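Adenylosuccinate lyase (Francisella tularensis subsp. tularensis SCHU S4, PDB 4EEI) probably catalyses two fumarate-releasing eliminations in purine biosynthesis, splitting adenylosuccinate to AMP and fumarate and cleaving SAICAR to AICAR and fumarate. Local coordinates at residues T93-D99 and Q212-R216. Sequence-based numbering, arbitrary orientation.
Sequences TSSDIID and QVIPR. With AMP (adenosine monophosphate), chain O; SIN (succinic acid), chain S; EDO (1,2-ethanediol), chain P.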
ATOM      1  N   THR B  93       6.142 -28.943 -17.282  1.00 25.27           N
ATOM      2  CA  THR B  93       5.270 -28.849 -16.119  1.00 26.18           C
ATOM      3  C   THR B  93       4.117 -27.910 -16.508  1.00 28.03           C
ATOM      4  O   THR B  93       4.264 -27.125 -17.456  1.00 25.16           O
ATOM      5  CB  THR B  93       6.055 -28.324 -14.886  1.00 24.02           C
ATOM      6  OG1 THR B  93       5.274 -28.494 -13.699  1.00 27.36           O
ATOM      7  CG2 THR B  93       6.408 -26.857 -15.059  1.00 20.69           C
ATOM      8  N   SER B  94       2.967 -27.997 -15.833  1.00 25.01           N
ATOM      9  CA  SER B  94       1.837 -27.124 -16.182  1.00 23.94           C
ATOM     10  C   SER B  94       2.240 -25.652 -16.286  1.00 24.26           C
ATOM     11  O   SER B  94       1.825 -24.955 -17.207  1.00 22.96           O
ATOM     12  CB  SER B  94       0.671 -27.273 -15.192  1.00 26.36           C
ATOM     13  OG  SER B  94       0.174 -28.595 -15.175  1.00 27.15           O
ATOM     14  N   SER B  95       3.068 -25.177 -15.363  1.00 22.59           N
ATOM     15  CA  SER B  95       3.391 -23.754 -15.367  1.00 22.03           C
ATOM     16  C   SER B  95       4.392 -23.329 -16.447  1.00 22.53           C
ATOM     17  O   SER B  95       4.541 -22.137 -16.702  1.00 22.23           O
ATOM     18  CB  SER B  95       3.823 -23.278 -13.976  1.00 24.36           C
ATOM     19  OG  SER B  95       2.693 -23.104 -13.145  1.00 24.53           O
ATOM     20  N   ASP B  96       5.082 -24.278 -17.077  1.00 23.14           N
ATOM     21  CA  ASP B  96       5.857 -23.935 -18.268  1.00 22.99           C
ATOM     22  C   ASP B  96       4.872 -23.402 -19.296  1.00 24.16           C
ATOM     23  O   ASP B  96       5.150 -22.447 -20.018  1.00 23.88           O
ATOM     24  CB  ASP B  96       6.547 -25.170 -18.866  1.00 24.19           C
ATOM     25  CG  ASP B  96       7.774 -25.619 -18.082  1.00 27.03           C
ATOM     26  OD1 ASP B  96       8.444 -24.778 -17.450  1.00 28.44           O
ATOM     27  OD2 ASP B  96       8.075 -26.834 -18.125  1.00 27.10           O
ATOM     28  N   ILE B  97       3.703 -24.028 -19.355  1.00 20.55           N
ATOM     29  CA  ILE B  97       2.690 -23.624 -20.322  1.00 21.27           C
ATOM     30  C   ILE B  97       1.963 -22.363 -19.861  1.00 23.01           C
ATOM     31  O   ILE B  97       1.822 -21.400 -20.620  1.00 22.10           O
ATOM     32  CB  ILE B  97       1.666 -24.747 -20.574  1.00 23.70           C
ATOM     33  CG1 ILE B  97       2.368 -26.049 -20.974  1.00 26.58           C
ATOM     34  CG2 ILE B  97       0.650 -24.321 -21.633  1.00 22.99           C
ATOM     35  CD1 ILE B  97       3.270 -25.933 -22.209  1.00 24.04           C
ATOM     36  N   ILE B  98       1.502 -22.364 -18.616  1.00 21.58           N
ATOM     37  CA  ILE B  98       0.720 -21.237 -18.095  1.00 20.92           C
ATOM     38  C   ILE B  98       1.501 -19.932 -18.145  1.00 21.67           C
ATOM     39  O   ILE B  98       0.999 -18.920 -18.631  1.00 21.81           O
ATOM     40  CB  ILE B  98       0.303 -21.463 -16.631  1.00 19.86           C
ATOM     41  CG1 ILE B  98      -0.598 -22.685 -16.507  1.00 25.14           C
ATOM     42  CG2 ILE B  98      -0.396 -20.229 -16.072  1.00 24.14           C
ATOM     43  CD1 ILE B  98      -0.788 -23.158 -15.069  1.00 25.37           C
ATOM     44  N   ASP B  99       2.723 -19.954 -17.623  1.00 23.41           N
ATOM     45  CA  ASP B  99       3.501 -18.731 -17.498  1.00 23.00           C
ATOM     46  C   ASP B  99       4.000 -18.232 -18.847  1.00 21.31           C
ATOM     47  O   ASP B  99       4.067 -17.029 -19.073  1.00 20.06           O
ATOM     48  CB  ASP B  99       4.670 -18.922 -16.515  1.00 24.88           C
ATOM     49  CG  ASP B  99       4.219 -18.956 -15.055  1.00 30.51           C
ATOM     50  OD1 ASP B  99       3.010 -18.755 -14.776  1.00 29.10           O
ATOM     51  OD2 ASP B  99       5.089 -19.170 -14.181  1.00 26.40           O
ATOM     52  N   GLN B 212       9.651 -23.959 -11.076  1.00 23.11           N
ATOM     53  CA  GLN B 212       8.433 -24.428 -11.703  1.00 24.57           C
ATOM     54  C   GLN B 212       7.875 -23.249 -12.490  1.00 24.69           C
ATOM     55  O   GLN B 212       7.293 -23.419 -13.559  1.00 28.70           O
ATOM     56  CB  GLN B 212       7.422 -24.913 -10.666  1.00 22.54           C
ATOM     57  CG  GLN B 212       6.149 -25.474 -11.279  1.00 23.82           C
ATOM     58  CD  GLN B 212       5.432 -26.442 -10.361  1.00 25.44           C
ATOM     59  OE1 GLN B 212       4.438 -26.094  -9.729  1.00 29.62           O
ATOM     60  NE2 GLN B 212       5.936 -27.668 -10.284  1.00 23.73           N
ATOM     61  N   VAL B 213       8.040 -22.054 -11.930  1.00 22.20           N
ATOM     62  CA  VAL B 213       7.427 -20.847 -12.469  1.00 20.62           C
ATOM     63  C   VAL B 213       8.479 -19.876 -12.996  1.00 20.60           C
ATOM     64  O   VAL B 213       9.665 -20.006 -12.696  1.00 22.04           O
ATOM     65  CB  VAL B 213       6.572 -20.127 -11.412  1.00 22.66           C
ATOM     66  CG1 VAL B 213       5.401 -21.002 -10.992  1.00 24.82           C
ATOM     67  CG2 VAL B 213       7.424 -19.753 -10.209  1.00 21.76           C
ATOM     68  N   ILE B 214       8.032 -18.903 -13.781  1.00 21.48           N
ATOM     69  CA  ILE B 214       8.844 -17.735 -14.102  1.00 19.79           C
ATOM     70  C   ILE B 214       8.757 -16.815 -12.890  1.00 19.95           C
ATOM     71  O   ILE B 214       7.674 -16.661 -12.319  1.00 22.25           O
ATOM     72  CB  ILE B 214       8.275 -17.044 -15.347  1.00 23.68           C
ATOM     73  CG1 ILE B 214       8.666 -17.834 -16.603  1.00 27.39           C
ATOM     74  CG2 ILE B 214       8.735 -15.595 -15.449  1.00 19.90           C
ATOM     75  CD1 ILE B 214       8.105 -17.257 -17.893  1.00 30.60           C
ATOM     76  N   PRO B 215       9.889 -16.219 -12.468  1.00 19.03           N
ATOM     77  CA  PRO B 215       9.847 -15.410 -11.236  1.00 21.84           C
ATOM     78  C   PRO B 215       8.948 -14.181 -11.377  1.00 18.90           C
ATOM     79  O   PRO B 215       8.890 -13.556 -12.444  1.00 20.49           O
ATOM     80  CB  PRO B 215      11.318 -15.003 -11.015  1.00 22.51           C
ATOM     81  CG  PRO B 215      11.974 -15.162 -12.377  1.00 21.69           C
ATOM     82  CD  PRO B 215      11.251 -16.311 -13.034  1.00 18.08           C
ATOM     83  N   ARG B 216       8.244 -13.842 -10.304  1.00 18.87           N
ATOM     84  CA  ARG B 216       7.182 -12.843 -10.398  1.00 20.80           C
ATOM     85  C   ARG B 216       7.656 -11.400 -10.371  1.00 21.12           C
ATOM     86  O   ARG B 216       6.832 -10.485 -10.485  1.00 18.46           O
ATOM     87  CB  ARG B 216       6.119 -13.087  -9.317  1.00 19.72           C
ATOM     88  CG  ARG B 216       4.781 -13.584  -9.880  1.00 21.80           C
ATOM     89  CD  ARG B 216       4.961 -14.848 -10.721  1.00 21.45           C
ATOM     90  NE  ARG B 216       3.747 -15.195 -11.472  1.00 22.06           N
ATOM     91  CZ  ARG B 216       3.686 -16.165 -12.380  1.00 23.51           C
ATOM     92  NH1 ARG B 216       4.768 -16.883 -12.656  1.00 23.57           N
ATOM     93  NH2 ARG B 216       2.550 -16.421 -13.007  1.00 27.63           N
TER
HETATM   94  P   AMP O 503      -6.562 -21.066  -8.580  1.00 31.67           P
HETATM   95  O1P AMP O 503      -8.050 -20.829  -8.541  1.00 27.20           O
HETATM   96  O2P AMP O 503      -5.897 -21.065  -7.229  1.00 29.12           O
HETATM   97  O3P AMP O 503      -5.834 -20.269  -9.632  1.00 28.87           O
HETATM   98  O5' AMP O 503      -6.422 -22.588  -9.084  1.00 34.43           O
HETATM   99  C5' AMP O 503      -5.153 -23.113  -9.469  1.00 33.73           C
HETATM  100  C4' AMP O 503      -5.355 -24.349 -10.337  1.00 34.06           C
HETATM  101  O4' AMP O 503      -4.090 -24.889 -10.729  1.00 34.34           O
HETATM  102  C3' AMP O 503      -6.092 -25.442  -9.579  1.00 36.31           C
HETATM  103  O3' AMP O 503      -7.134 -25.957 -10.407  1.00 39.18           O
HETATM  104  C2' AMP O 503      -5.060 -26.520  -9.337  1.00 38.30           C
HETATM  105  O2' AMP O 503      -5.640 -27.821  -9.447  1.00 41.61           O
HETATM  106  C1' AMP O 503      -4.039 -26.286 -10.436  1.00 34.74           C
HETATM  107  N9  AMP O 503      -2.682 -26.690  -9.996  1.00 34.91           N
HETATM  108  C8  AMP O 503      -2.392 -27.436  -8.916  1.00 34.45           C
HETATM  109  N7  AMP O 503      -1.055 -27.628  -8.802  1.00 33.74           N
HETATM  110  C5  AMP O 503      -0.468 -26.994  -9.832  1.00 33.31           C
HETATM  111  C6  AMP O 503       0.919 -26.794 -10.310  1.00 33.59           C
HETATM  112  N6  AMP O 503       1.969 -27.328  -9.645  1.00 32.00           N
HETATM  113  N1  AMP O 503       1.094 -26.063 -11.432  1.00 31.39           N
HETATM  114  C2  AMP O 503       0.056 -25.529 -12.101  1.00 32.85           C
HETATM  115  N3  AMP O 503      -1.226 -25.669 -11.724  1.00 31.50           N
HETATM  116  C4  AMP O 503      -1.546 -26.379 -10.616  1.00 32.72           C
HETATM  117  C1  SIN S 507       2.662 -30.173  -8.912  0.89 56.96           C
HETATM  118  O1  SIN S 507       2.082 -30.562  -7.876  0.89 58.12           O
HETATM  119  O2  SIN S 507       3.898 -29.990  -8.973  0.89 55.74           O
HETATM  120  C2  SIN S 507       1.825 -29.910 -10.142  0.89 53.48           C
HETATM  121  C3  SIN S 507       2.590 -30.331 -11.390  0.89 51.69           C
HETATM  122  C4  SIN S 507       1.767 -30.005 -12.613  0.89 50.03           C
HETATM  123  O3  SIN S 507       2.297 -30.121 -13.737  0.89 48.68           O
HETATM  124  O4  SIN S 507       0.587 -29.629 -12.453  0.89 50.92           O
HETATM  125  C1  EDO P 504       5.223 -12.908 -17.121  1.00 39.11           C
HETATM  126  O1  EDO P 504       6.364 -12.737 -16.260  1.00 31.52           O
HETATM  127  C2  EDO P 504       4.710 -14.346 -17.051  1.00 42.20           C
HETATM  128  O2  EDO P 504       5.754 -15.235 -17.464  1.00 43.12           O
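In this member of the fumarase/aspartase (lyase 1) superfamily, the first turn and a half of helix 94-131 packs against the loop leading into helix 217-244, and the seam borders the active site holding AMP and succinate. Asp99 and Gln212 bury the largest areas, 95 and 67 Å², and they do different work. Asp99 suits a buried position because its two oxygens are matched by donors from the loop: Arg216 grips the carboxylate in a bidentate salt bridge, NH1 lying 2.8 Å from OD2 and NH2 3.0 Å from OD1, while OD2 also accepts the backbone N of Ile214 at 3.0 Å. The guanidinium has several N-H donors, so its NE can also form a salt bridge with Glu309, and Arg216 NH1 donates to Ile214 O (2.9 Å) within the loop.

Gln212, at the ligand end, offers both an acceptor and a donor. Its OE1 takes a hydrogen bond from the adenine N6 of AMP (2.8 Å) and another from Arg301, whereas NE2 binds Ala183 O and, weakly, succinate O2. Small Ser95 lets the loop come close, with its CB 3.5 Å from Gln212 O, and its hydroxyl pairs with Arg301. Thr93 occupies the N-cap position without capping through its side chain; Asp96 OD2 accepts Thr93 N at 3.0 Å and also the backbone N of Gly182. Ser94, the first helical residue, has a backbone N that no helical carbonyl occupies, and it helps hold succinate, which Ser140 of the second subunit also binds: Ser94 N donates to O3 at 3.1 Å, and Ser94 OG to O4 at 2.9 Å.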